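Local coordinates for shikimate dehydrogenase-like protein HI_0607 (Haemophilus influenzae, PDB 1NPY) that catalyses the NADP(+)-dependent oxidation of shikimate to 3-dehydroshikimate in vitro, though far less actively than classical AroE enzymes, so that its biological substrate may differ, at residues A[67-71]-A[85-89]; A[7-13]-A[57-63]; A[104-108]-A[133-137]; A[49-53]-A[92-97]. All coordinates share one frame. Residue numbers count along the deposited sequence, not the author numbering.

Contact 1: A[67-71]-A[85-89]; sequences KETCM and ESVNT
Two hydrogen bonds join the loops: Val87 N donates to Lys67 O at 3.0 Å, nearly straight (168°), and Ser86 OG donates to Glu68 OE2 at 2.9 Å. CA-CA distances are 4.9 Å for Lys67-Val87 and 5.2 Å for Glu68-Ser86. Residues 68-71 form a type I turn, closed by Met71 N to Glu68 O at 3.1 Å. Glu85, at positive phi (45/51), is the C' residue of a Schellman motif ending the preceding helix; Ser86 and Val87 then run extended. Glu68 (m, p) curls back to reach Ser86 OG. Val87 meets Cys70 (SG to Val87 CB 3.8 Å) and Met71 (CG to Val87 CG2 3.7 Å), while Met71 SD lies 3.7 Å from Glu85 O. Lys67, the inferred proton donor/acceptor, is m and then extended, its CE 4.1 Å from Asn88 CB and its amine in a long, weak ion pair with Asp103. The lysine is thus tied to the 85-89 loop through its carbonyl, leaving the side chain to direct its amine at this inferred substrate ligand.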
loop_
_atom_site.group_PDB
_atom_site.type_symbol
_atom_site.label_atom_id
_atom_site.label_comp_id
_atom_site.label_asym_id
_atom_site.label_seq_id
_atom_site.Cartn_x
_atom_site.Cartn_y
_atom_site.Cartn_z
ATOM N N LYS A 67 -1.698 12.498 3.647
ATOM C CA LYS A 67 -0.891 12.003 2.535
ATOM C C LYS A 67 -0.792 13.032 1.417
ATOM O O LYS A 67 0.195 13.067 0.662
ATOM C CB LYS A 67 -1.443 10.672 2.006
ATOM C CG LYS A 67 -1.293 9.488 2.957
ATOM C CD LYS A 67 -1.656 8.221 2.177
ATOM C CE LYS A 67 -1.477 6.955 2.985
ATOM N NZ LYS A 67 -2.035 5.860 2.147
ATOM N N GLU A 68 -1.786 13.913 1.333
ATOM C CA GLU A 68 -1.665 15.056 0.432
ATOM C C GLU A 68 -1.306 16.382 1.101
ATOM O O GLU A 68 -0.527 17.166 0.556
ATOM C CB GLU A 68 -2.939 15.227 -0.394
ATOM C CG GLU A 68 -3.294 13.998 -1.206
ATOM C CD GLU A 68 -3.968 12.895 -0.415
ATOM O OE1 GLU A 68 -4.770 13.205 0.497
ATOM O OE2 GLU A 68 -3.682 11.706 -0.722
ATOM N N THR A 69 -1.859 16.628 2.282
ATOM C CA THR A 69 -1.554 17.878 2.989
ATOM C C THR A 69 -0.108 18.041 3.438
ATOM O O THR A 69 0.317 19.172 3.655
ATOM C CB THR A 69 -2.504 18.162 4.175
ATOM O OG1 THR A 69 -2.422 17.124 5.163
ATOM C CG2 THR A 69 -3.971 18.198 3.723
ATOM N N CYS A 70 0.654 16.950 3.584
ATOM C CA CYS A 70 2.066 17.081 3.879
ATOM C C CYS A 70 2.890 17.636 2.709
ATOM O O CYS A 70 4.004 18.107 2.907
ATOM C CB CYS A 70 2.673 15.727 4.294
ATOM S SG CYS A 70 2.836 14.475 3.005
ATOM N N MET A 71 2.393 17.541 1.487
ATOM C CA MET A 71 3.238 17.693 0.314
ATOM C C MET A 71 3.838 19.095 0.138
ATOM O O MET A 71 4.993 19.200 -0.269
ATOM C CB MET A 71 2.483 17.235 -0.932
ATOM C CG MET A 71 2.155 15.746 -0.884
ATOM S SD MET A 71 1.334 15.066 -2.328
ATOM C CE MET A 71 2.462 15.337 -3.582
ATOM N N GLU A 85 0.102 11.424 -6.885
ATOM C CA GLU A 85 0.036 12.677 -6.138
ATOM C C GLU A 85 -0.353 12.465 -4.677
ATOM O O GLU A 85 -1.271 13.070 -4.132
ATOM C CB GLU A 85 -0.816 13.726 -6.863
ATOM C CG GLU A 85 -0.240 14.101 -8.229
ATOM C CD GLU A 85 1.171 14.692 -8.274
ATOM O OE1 GLU A 85 1.738 14.712 -9.398
ATOM O OE2 GLU A 85 1.774 15.146 -7.266
ATOM N N SER A 86 0.362 11.553 -4.027
ATOM C CA SER A 86 0.085 11.197 -2.638
ATOM C C SER A 86 1.373 10.636 -2.046
ATOM O O SER A 86 1.993 9.795 -2.690
ATOM C CB SER A 86 -0.966 10.085 -2.578
ATOM O OG SER A 86 -1.446 9.864 -1.265
ATOM N N VAL A 87 1.724 11.021 -0.824
ATOM C CA VAL A 87 2.953 10.631 -0.144
ATOM C C VAL A 87 2.642 9.752 1.058
ATOM O O VAL A 87 1.768 10.102 1.865
ATOM C CB VAL A 87 3.698 11.885 0.350
ATOM C CG1 VAL A 87 4.888 11.546 1.235
ATOM C CG2 VAL A 87 4.205 12.671 -0.853
ATOM N N ASN A 88 3.351 8.639 1.210
ATOM C CA ASN A 88 3.231 7.833 2.425
ATOM C C ASN A 88 4.568 7.646 3.145
ATOM O O ASN A 88 4.665 6.992 4.176
ATOM C CB ASN A 88 2.531 6.506 2.155
ATOM C CG ASN A 88 3.501 5.418 1.731
ATOM O OD1 ASN A 88 4.507 5.751 1.101
ATOM N ND2 ASN A 88 3.230 4.148 2.084
ATOM N N THR A 89 5.620 8.267 2.629
ATOM C CA THR A 89 6.973 8.089 3.164
ATOM C C THR A 89 7.813 9.341 2.975
ATOM O O THR A 89 7.867 9.846 1.861
ATOM C CB THR A 89 7.724 6.991 2.404
ATOM O OG1 THR A 89 6.942 5.793 2.465
ATOM C CG2 THR A 89 9.015 6.667 3.100
#

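Contact 2: A[7-13]-A[57-63]; sequences QLCMSLS and IRGCAVS
Strands 7-12 and 59-62 run parallel, axes 4.2 Å apart at closest and inclined by 17°. Met10 pairs with Cys60 (CA-CA 4.7 Å), Ser11 with Ala61 (4.2 Å) and Leu12 with Val62 (5.2 Å). The ladder runs Arg58 N to Leu8 O (3.0 Å), Met10 N to Gly59 O (2.9 Å), Ala61 N to Met10 O (2.7 Å), Leu12 N to Ala61 O (2.9 Å) and Ser63 N to Leu12 O (3.0 Å). On one face Cys60 fills the hollow between larger residues, SG 3.8 Å from both Met10 CG and Leu12 CD1. Met10 (p, t, m) puts SD 3.7 Å from Ile57 CG2, and Leu8 CD2 meets Ile57 CD1 at 3.9 Å; helix 45-55 packs over Met10 and Leu12. The other face is shallow, Ser11 CB 3.8 Å from Ala61 CB; a CB on Gly59 would lie 3.1 Å from Cys9 SG, so its absence leaves the sulfur its hollow. Tyr250 covers Cys9 and Ala61. This mixed sheet between helices is the α/β arrangement of shikimate dehydrogenase substrate-binding domains.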
loop_
_atom_site.group_PDB
_atom_site.type_symbol
_atom_site.label_atom_id
_atom_site.label_comp_id
_atom_site.label_asym_id
_atom_site.label_seq_id
_atom_site.Cartn_x
_atom_site.Cartn_y
_atom_site.Cartn_z
ATOM N N GLN A 7 18.927 7.132 15.888
ATOM C CA GLN A 7 18.069 7.839 14.949
ATOM C C GLN A 7 16.603 7.500 15.217
ATOM O O GLN A 7 16.283 6.340 15.433
ATOM C CB GLN A 7 18.474 7.521 13.518
ATOM C CG GLN A 7 19.892 8.069 13.275
ATOM C CD GLN A 7 20.905 7.069 12.728
ATOM O OE1 GLN A 7 21.119 7.028 11.512
ATOM N NE2 GLN A 7 21.575 6.312 13.615
ATOM N N LEU A 8 15.729 8.501 15.177
ATOM C CA LEU A 8 14.288 8.262 15.307
ATOM C C LEU A 8 13.626 8.209 13.935
ATOM O O LEU A 8 13.809 9.098 13.092
ATOM C CB LEU A 8 13.634 9.352 16.144
ATOM C CG LEU A 8 12.115 9.298 16.284
ATOM C CD1 LEU A 8 11.621 8.046 16.969
ATOM C CD2 LEU A 8 11.647 10.545 17.022
ATOM N N CYS A 9 12.878 7.138 13.697
ATOM C CA CYS A 9 11.977 7.066 12.571
ATOM C C CYS A 9 10.573 6.974 13.169
ATOM O O CYS A 9 10.416 6.618 14.354
ATOM C CB CYS A 9 12.238 5.879 11.650
ATOM S SG CYS A 9 13.784 6.089 10.745
ATOM N N MET A 10 9.604 7.370 12.367
ATOM C CA MET A 10 8.274 7.598 12.932
ATOM C C MET A 10 7.151 7.526 11.913
ATOM O O MET A 10 7.380 7.318 10.716
ATOM C CB MET A 10 8.274 8.984 13.579
ATOM C CG MET A 10 8.449 10.177 12.652
ATOM S SD MET A 10 8.303 11.735 13.523
ATOM C CE MET A 10 6.535 11.921 13.448
ATOM N N SER A 11 5.921 7.666 12.407
ATOM C CA SER A 11 4.785 7.805 11.505
ATOM C C SER A 11 3.867 8.920 12.048
ATOM O O SER A 11 3.911 9.251 13.234
ATOM C CB SER A 11 3.991 6.515 11.383
ATOM O OG SER A 11 3.358 6.133 12.587
ATOM N N LEU A 12 3.070 9.470 11.143
ATOM C CA LEU A 12 2.049 10.459 11.477
ATOM C C LEU A 12 0.734 10.000 10.879
ATOM O O LEU A 12 0.659 9.766 9.681
ATOM C CB LEU A 12 2.399 11.833 10.900
ATOM C CG LEU A 12 3.462 12.653 11.606
ATOM C CD1 LEU A 12 3.846 13.803 10.706
ATOM C CD2 LEU A 12 3.001 13.192 12.974
ATOM N N SER A 13 -0.317 9.912 11.697
ATOM C CA SER A 13 -1.638 9.499 11.235
ATOM C C SER A 13 -2.670 10.097 12.178
ATOM O O SER A 13 -2.371 10.374 13.338
ATOM C CB SER A 13 -1.913 7.997 11.354
ATOM O OG SER A 13 -0.752 7.222 11.485
ATOM N N ILE A 57 14.862 14.152 12.566
ATOM C CA ILE A 57 14.209 12.847 12.528
ATOM C C ILE A 57 14.471 12.260 11.132
ATOM O O ILE A 57 14.329 12.940 10.135
ATOM C CB ILE A 57 12.707 13.051 12.863
ATOM C CG1 ILE A 57 12.606 13.440 14.345
ATOM C CG2 ILE A 57 11.883 11.865 12.431
ATOM C CD1 ILE A 57 11.234 13.782 14.871
ATOM N N ARG A 58 14.865 10.994 11.040
ATOM C CA ARG A 58 15.335 10.410 9.798
ATOM C C ARG A 58 14.262 10.041 8.793
ATOM O O ARG A 58 14.424 10.222 7.588
ATOM C CB ARG A 58 16.088 9.136 10.163
ATOM C CG ARG A 58 16.555 8.286 9.009
ATOM C CD ARG A 58 17.367 8.990 7.957
ATOM N NE ARG A 58 17.646 8.097 6.845
ATOM C CZ ARG A 58 18.142 8.450 5.674
ATOM N NH1 ARG A 58 18.386 9.723 5.406
ATOM N NH2 ARG A 58 18.351 7.533 4.728
ATOM N N GLY A 59 13.144 9.528 9.297
ATOM C CA GLY A 59 12.177 8.899 8.418
ATOM C C GLY A 59 10.790 9.079 9.005
ATOM O O GLY A 59 10.642 9.040 10.215
ATOM N N CYS A 60 9.800 9.346 8.161
ATOM C CA CYS A 60 8.421 9.475 8.651
ATOM C C CYS A 60 7.400 8.871 7.678
ATOM O O CYS A 60 7.225 9.357 6.552
ATOM C CB CYS A 60 8.124 10.963 8.912
ATOM S SG CYS A 60 6.474 11.291 9.619
ATOM N N ALA A 61 6.670 7.875 8.148
ATOM C CA ALA A 61 5.534 7.349 7.405
ATOM C C ALA A 61 4.378 8.324 7.552
ATOM O O ALA A 61 4.243 9.003 8.569
ATOM C CB ALA A 61 5.135 5.945 7.837
ATOM N N VAL A 62 3.594 8.441 6.497
ATOM C CA VAL A 62 2.450 9.344 6.446
ATOM C C VAL A 62 1.204 8.546 6.089
ATOM O O VAL A 62 1.143 7.831 5.086
ATOM C CB VAL A 62 2.678 10.509 5.471
ATOM C CG1 VAL A 62 1.579 11.549 5.579
ATOM C CG2 VAL A 62 4.029 11.154 5.728
ATOM N N SER A 63 0.210 8.661 6.958
ATOM C CA SER A 63 -1.099 8.045 6.767
ATOM C C SER A 63 -2.203 9.089 6.658
ATOM O O SER A 63 -1.991 10.288 6.788
ATOM C CB SER A 63 -1.432 7.096 7.917
ATOM O OG SER A 63 -0.617 5.936 7.859
#

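Contact 3: A[104-108]-A[133-137]; sequences YIAIV and AVVAA
Both segments are single turns within longer α-helices, 102-113 and 131-140, whose local axes approach to 8.7 Å and cross at -50°. The contact is made at two levels, with the CA of Tyr104 4.9 Å from that of Ala133 and the CA of Val108 5.2 Å from that of Ala137. Within the turns, Val108 N bonds to Tyr104 O (3.1 Å) and Ala137 N to Ala133 O (2.9 Å). The interface is apolar. Ile107, m at chi1 with chi2 at 146°, inserts between the helices: its CD1 lies 3.8 Å from Ala133 CB and 3.7 Å from Val134 CG2, and its CG2 3.6 Å from Ala137 CB. Val108 (t) brings CG2 to 3.6 Å from Ala137 CB as well, so this methyl is clasped by two branched side chains. Tyr104 (t, chi2 86°) lays its ring alongside the other helix, CE1 4.0 Å from Ala136 CB and 3.7 Å from Ala136 C, which meets the ring edge; the Tyr104 hydroxyl hydrogen-bonds Asn140. The alanines leave room for this approach. Helix 131-140 follows the glycine-rich turn presumed to bind NADP(+), as in Rossmann folds. Helix 235-251 packs on Ala106, helix 153-163 on Ala136, and helix 79-82 on Tyr104.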
loop_
_atom_site.group_PDB
_atom_site.type_symbol
_atom_site.label_atom_id
_atom_site.label_comp_id
_atom_site.label_asym_id
_atom_site.label_seq_id
_atom_site.Cartn_x
_atom_site.Cartn_y
_atom_site.Cartn_z
ATOM N N TYR A 104 2.531 2.313 -3.846
ATOM C CA TYR A 104 2.763 2.211 -5.276
ATOM C C TYR A 104 3.952 1.289 -5.576
ATOM O O TYR A 104 3.855 0.381 -6.406
ATOM C CB TYR A 104 2.948 3.621 -5.861
ATOM C CG TYR A 104 3.427 3.620 -7.291
ATOM C CD1 TYR A 104 2.522 3.524 -8.348
ATOM C CD2 TYR A 104 4.793 3.638 -7.591
ATOM C CE1 TYR A 104 2.971 3.441 -9.658
ATOM C CE2 TYR A 104 5.233 3.585 -8.899
ATOM C CZ TYR A 104 4.321 3.500 -9.926
ATOM O OH TYR A 104 4.795 3.426 -11.223
ATOM N N ILE A 105 5.081 1.513 -4.907
ATOM C CA ILE A 105 6.265 0.683 -5.125
ATOM C C ILE A 105 5.937 -0.782 -4.848
ATOM O O ILE A 105 6.333 -1.657 -5.619
ATOM C CB ILE A 105 7.473 1.190 -4.319
ATOM C CG1 ILE A 105 7.851 2.611 -4.741
ATOM C CG2 ILE A 105 8.709 0.318 -4.499
ATOM C CD1 ILE A 105 8.826 3.276 -3.813
ATOM N N ALA A 106 5.264 -1.061 -3.737
ATOM C CA ALA A 106 4.921 -2.438 -3.373
ATOM C C ALA A 106 4.065 -3.115 -4.433
ATOM O O ALA A 106 4.280 -4.294 -4.735
ATOM C CB ALA A 106 4.220 -2.498 -2.005
ATOM N N ILE A 107 3.131 -2.379 -5.024
ATOM C CA ILE A 107 2.203 -2.996 -5.964
ATOM C C ILE A 107 2.962 -3.328 -7.254
ATOM O O ILE A 107 2.848 -4.432 -7.787
ATOM C CB ILE A 107 0.930 -2.180 -6.225
ATOM C CG1 ILE A 107 0.073 -2.117 -4.954
ATOM C CG2 ILE A 107 0.141 -2.919 -7.308
ATOM C CD1 ILE A 107 -0.663 -0.833 -4.796
ATOM N N VAL A 108 3.810 -2.403 -7.688
ATOM C CA VAL A 108 4.681 -2.635 -8.845
ATOM C C VAL A 108 5.562 -3.864 -8.604
ATOM O O VAL A 108 5.721 -4.707 -9.493
ATOM C CB VAL A 108 5.574 -1.412 -9.121
ATOM C CG1 VAL A 108 6.656 -1.749 -10.173
ATOM C CG2 VAL A 108 4.764 -0.207 -9.574
ATOM N N ALA A 133 -3.164 3.864 -6.478
ATOM C CA ALA A 133 -1.871 3.186 -6.456
ATOM C C ALA A 133 -1.898 1.910 -7.291
ATOM O O ALA A 133 -1.011 1.687 -8.096
ATOM C CB ALA A 133 -1.468 2.833 -5.042
ATOM N N VAL A 134 -2.954 1.117 -7.166
ATOM C CA VAL A 134 -3.118 -0.081 -7.983
ATOM C C VAL A 134 -3.193 0.230 -9.485
ATOM O O VAL A 134 -2.449 -0.354 -10.285
ATOM C CB VAL A 134 -4.347 -0.881 -7.485
ATOM C CG1 VAL A 134 -4.698 -1.933 -8.523
ATOM C CG2 VAL A 134 -4.042 -1.461 -6.084
ATOM N N VAL A 135 -4.081 1.145 -9.865
ATOM C CA VAL A 135 -4.292 1.487 -11.262
ATOM C C VAL A 135 -3.001 2.025 -11.873
ATOM O O VAL A 135 -2.626 1.656 -12.994
ATOM C CB VAL A 135 -5.470 2.448 -11.436
ATOM C CG1 VAL A 135 -5.594 2.924 -12.885
ATOM C CG2 VAL A 135 -6.744 1.754 -11.004
ATOM N N ALA A 136 -2.316 2.894 -11.135
ATOM C CA ALA A 136 -1.078 3.485 -11.641
ATOM C C ALA A 136 0.047 2.477 -11.772
ATOM O O ALA A 136 0.872 2.544 -12.694
ATOM C CB ALA A 136 -0.646 4.642 -10.734
ATOM N N ALA A 137 0.103 1.557 -10.815
ATOM C CA ALA A 137 1.109 0.507 -10.850
ATOM C C ALA A 137 0.922 -0.402 -12.055
ATOM O O ALA A 137 1.893 -0.781 -12.722
ATOM C CB ALA A 137 1.143 -0.280 -9.549
#

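Contact 4: A[49-53]-A[92-97]; sequences IKGVR and NDNGFL
Arg53 reaches from helix 45-55 to the β-hairpin of strands 89-93 and 96-100, its CA 5.3 Å from Gly95 CA. Its chain is t, t, m with chi4 at 108°, which brings NE to 2.9 Å from Gly95 O in a hydrogen bond at the guanidinium edge, while Leu97 CD1 lies over one face, 3.6 Å from NH2. Leu97 (m, t) points back at the helix and packs CD1 3.7 Å from Ile49 CG2 (Ile49 m, m), with CD2 4.5 Å from Val52 CG1. In Asn92 (t, chi2 5°), OD1 accepts from Gly95 N at 2.7 Å, an Asx motif, and ND2 binds Ile57 O and donates at 3.1 Å to a water that in turn donates to Arg53 O at 2.5 Å. Residues 93-96 form a type I' turn; Gly95, at 95/-6, adopts angles that would jam a CB against the preceding carbonyl. Arg53 NH2 also salt-bridges Asp75. One guanidinium therefore serves two carbonyls (Gly95 and Phe73), the carboxylate of Asp75 and a leucine methyl.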
loop_
_atom_site.group_PDB
_atom_site.type_symbol
_atom_site.label_atom_id
_atom_site.label_comp_id
_atom_site.label_asym_id
_atom_site.label_seq_id
_atom_site.Cartn_x
_atom_site.Cartn_y
_atom_site.Cartn_z
ATOM N N ILE A 49 5.708 18.461 10.059
ATOM C CA ILE A 49 6.683 18.185 9.004
ATOM C C ILE A 49 7.881 19.098 9.194
ATOM O O ILE A 49 9.031 18.645 9.139
ATOM C CB ILE A 49 6.084 18.341 7.587
ATOM C CG1 ILE A 49 4.922 17.364 7.358
ATOM C CG2 ILE A 49 7.163 18.141 6.510
ATOM C CD1 ILE A 49 5.214 15.890 7.597
ATOM N N LYS A 50 7.634 20.376 9.459
ATOM C CA LYS A 50 8.752 21.264 9.768
ATOM C C LYS A 50 9.538 20.808 11.002
ATOM O O LYS A 50 10.733 21.055 11.064
ATOM C CB LYS A 50 8.307 22.720 9.906
ATOM C CG LYS A 50 7.847 23.341 8.582
ATOM C CD LYS A 50 7.216 24.709 8.768
ATOM C CE LYS A 50 6.934 25.307 7.388
ATOM N NZ LYS A 50 6.334 26.673 7.520
ATOM N N GLY A 51 8.877 20.164 11.958
ATOM C CA GLY A 51 9.486 19.533 13.118
ATOM C C GLY A 51 10.394 18.360 12.804
ATOM O O GLY A 51 11.477 18.260 13.393
ATOM N N VAL A 52 9.948 17.496 11.896
ATOM C CA VAL A 52 10.709 16.335 11.449
ATOM C C VAL A 52 12.032 16.859 10.921
ATOM O O VAL A 52 13.101 16.389 11.288
ATOM C CB VAL A 52 9.953 15.564 10.329
ATOM C CG1 VAL A 52 10.849 14.615 9.508
ATOM C CG2 VAL A 52 8.768 14.835 10.906
ATOM N N ARG A 53 12.002 17.886 10.076
ATOM C CA ARG A 53 13.251 18.464 9.581
ATOM C C ARG A 53 14.122 19.098 10.669
ATOM O O ARG A 53 15.315 18.811 10.750
ATOM C CB ARG A 53 12.970 19.467 8.445
ATOM C CG ARG A 53 14.243 20.129 7.924
ATOM C CD ARG A 53 13.982 21.244 6.974
ATOM N NE ARG A 53 13.277 20.806 5.769
ATOM C CZ ARG A 53 12.013 21.070 5.476
ATOM N NH1 ARG A 53 11.241 21.746 6.306
ATOM N NH2 ARG A 53 11.479 20.651 4.330
ATOM N N ASN A 92 14.426 12.090 5.468
ATOM C CA ASN A 92 15.210 13.285 5.737
ATOM C C ASN A 92 16.694 13.091 5.490
ATOM O O ASN A 92 17.373 12.406 6.243
ATOM C CB ASN A 92 14.959 13.700 7.179
ATOM C CG ASN A 92 15.678 14.979 7.566
ATOM O OD1 ASN A 92 16.311 15.646 6.731
ATOM N ND2 ASN A 92 15.468 15.386 8.821
ATOM N N ASP A 93 17.176 13.641 4.381
ATOM C CA ASP A 93 18.581 13.615 4.001
ATOM C C ASP A 93 19.229 14.967 4.371
ATOM O O ASP A 93 19.151 15.918 3.600
ATOM C CB ASP A 93 18.655 13.300 2.490
ATOM C CG ASP A 93 18.084 11.913 2.133
ATOM O OD1 ASP A 93 18.608 10.908 2.672
ATOM O OD2 ASP A 93 17.085 11.718 1.387
ATOM N N ASN A 94 19.814 15.075 5.561
ATOM C CA ASN A 94 20.423 16.309 6.066
ATOM C C ASN A 94 19.592 17.572 5.935
ATOM O O ASN A 94 20.065 18.654 5.564
ATOM C CB ASN A 94 21.770 16.585 5.407
ATOM C CG ASN A 94 22.691 15.404 5.487
ATOM O OD1 ASN A 94 23.184 15.056 6.561
ATOM N ND2 ASN A 94 22.896 14.753 4.350
ATOM N N GLY A 95 18.310 17.426 6.249
ATOM C CA GLY A 95 17.370 18.523 6.181
ATOM C C GLY A 95 16.576 18.614 4.892
ATOM O O GLY A 95 15.681 19.448 4.844
ATOM N N PHE A 96 16.860 17.785 3.884
ATOM C CA PHE A 96 16.214 17.811 2.581
ATOM C C PHE A 96 15.238 16.643 2.589
ATOM O O PHE A 96 15.663 15.503 2.689
ATOM C CB PHE A 96 17.249 17.652 1.459
ATOM C CG PHE A 96 16.736 17.918 0.085
ATOM C CD1 PHE A 96 16.572 19.192 -0.417
ATOM C CD2 PHE A 96 16.433 16.851 -0.737
ATOM C CE1 PHE A 96 16.103 19.386 -1.711
ATOM C CE2 PHE A 96 15.995 17.040 -2.012
ATOM C CZ PHE A 96 15.836 18.311 -2.515
ATOM N N LEU A 97 13.941 16.950 2.633
ATOM C CA LEU A 97 12.909 15.931 2.758
ATOM C C LEU A 97 12.443 15.416 1.403
ATOM O O LEU A 97 11.749 16.110 0.656
ATOM C CB LEU A 97 11.698 16.464 3.521
ATOM C CG LEU A 97 11.949 17.070 4.908
ATOM C CD1 LEU A 97 10.700 17.446 5.688
ATOM C CD2 LEU A 97 12.778 16.118 5.751
HETATM O O HOH W 1 17.288 17.752 9.580
#

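In the fold
From the N terminus, the chain lays down strand 7-12, passes through helix 19-31, strand 35-40 and helix 45-55, and returns at strand 59-62, where contact 2 closes a loop of two successive β-α-β units. Contact 4 crosses it along the chain: it opens on helix 45-55, within that loop, and closes on the 89-100 hairpin, with Arg58 of contact 2 salt-bridged to Asp93. Contact 1 is nested within contact 4's loop and returns the chain to the sheet, where Asn88 O probably hydrogen-bonds Val62 N. Contact 3 follows in series, about 15 Å from contact 1 between centres and touching none of the others; it joins helix 102-113 to the NADP(+)-binding domain.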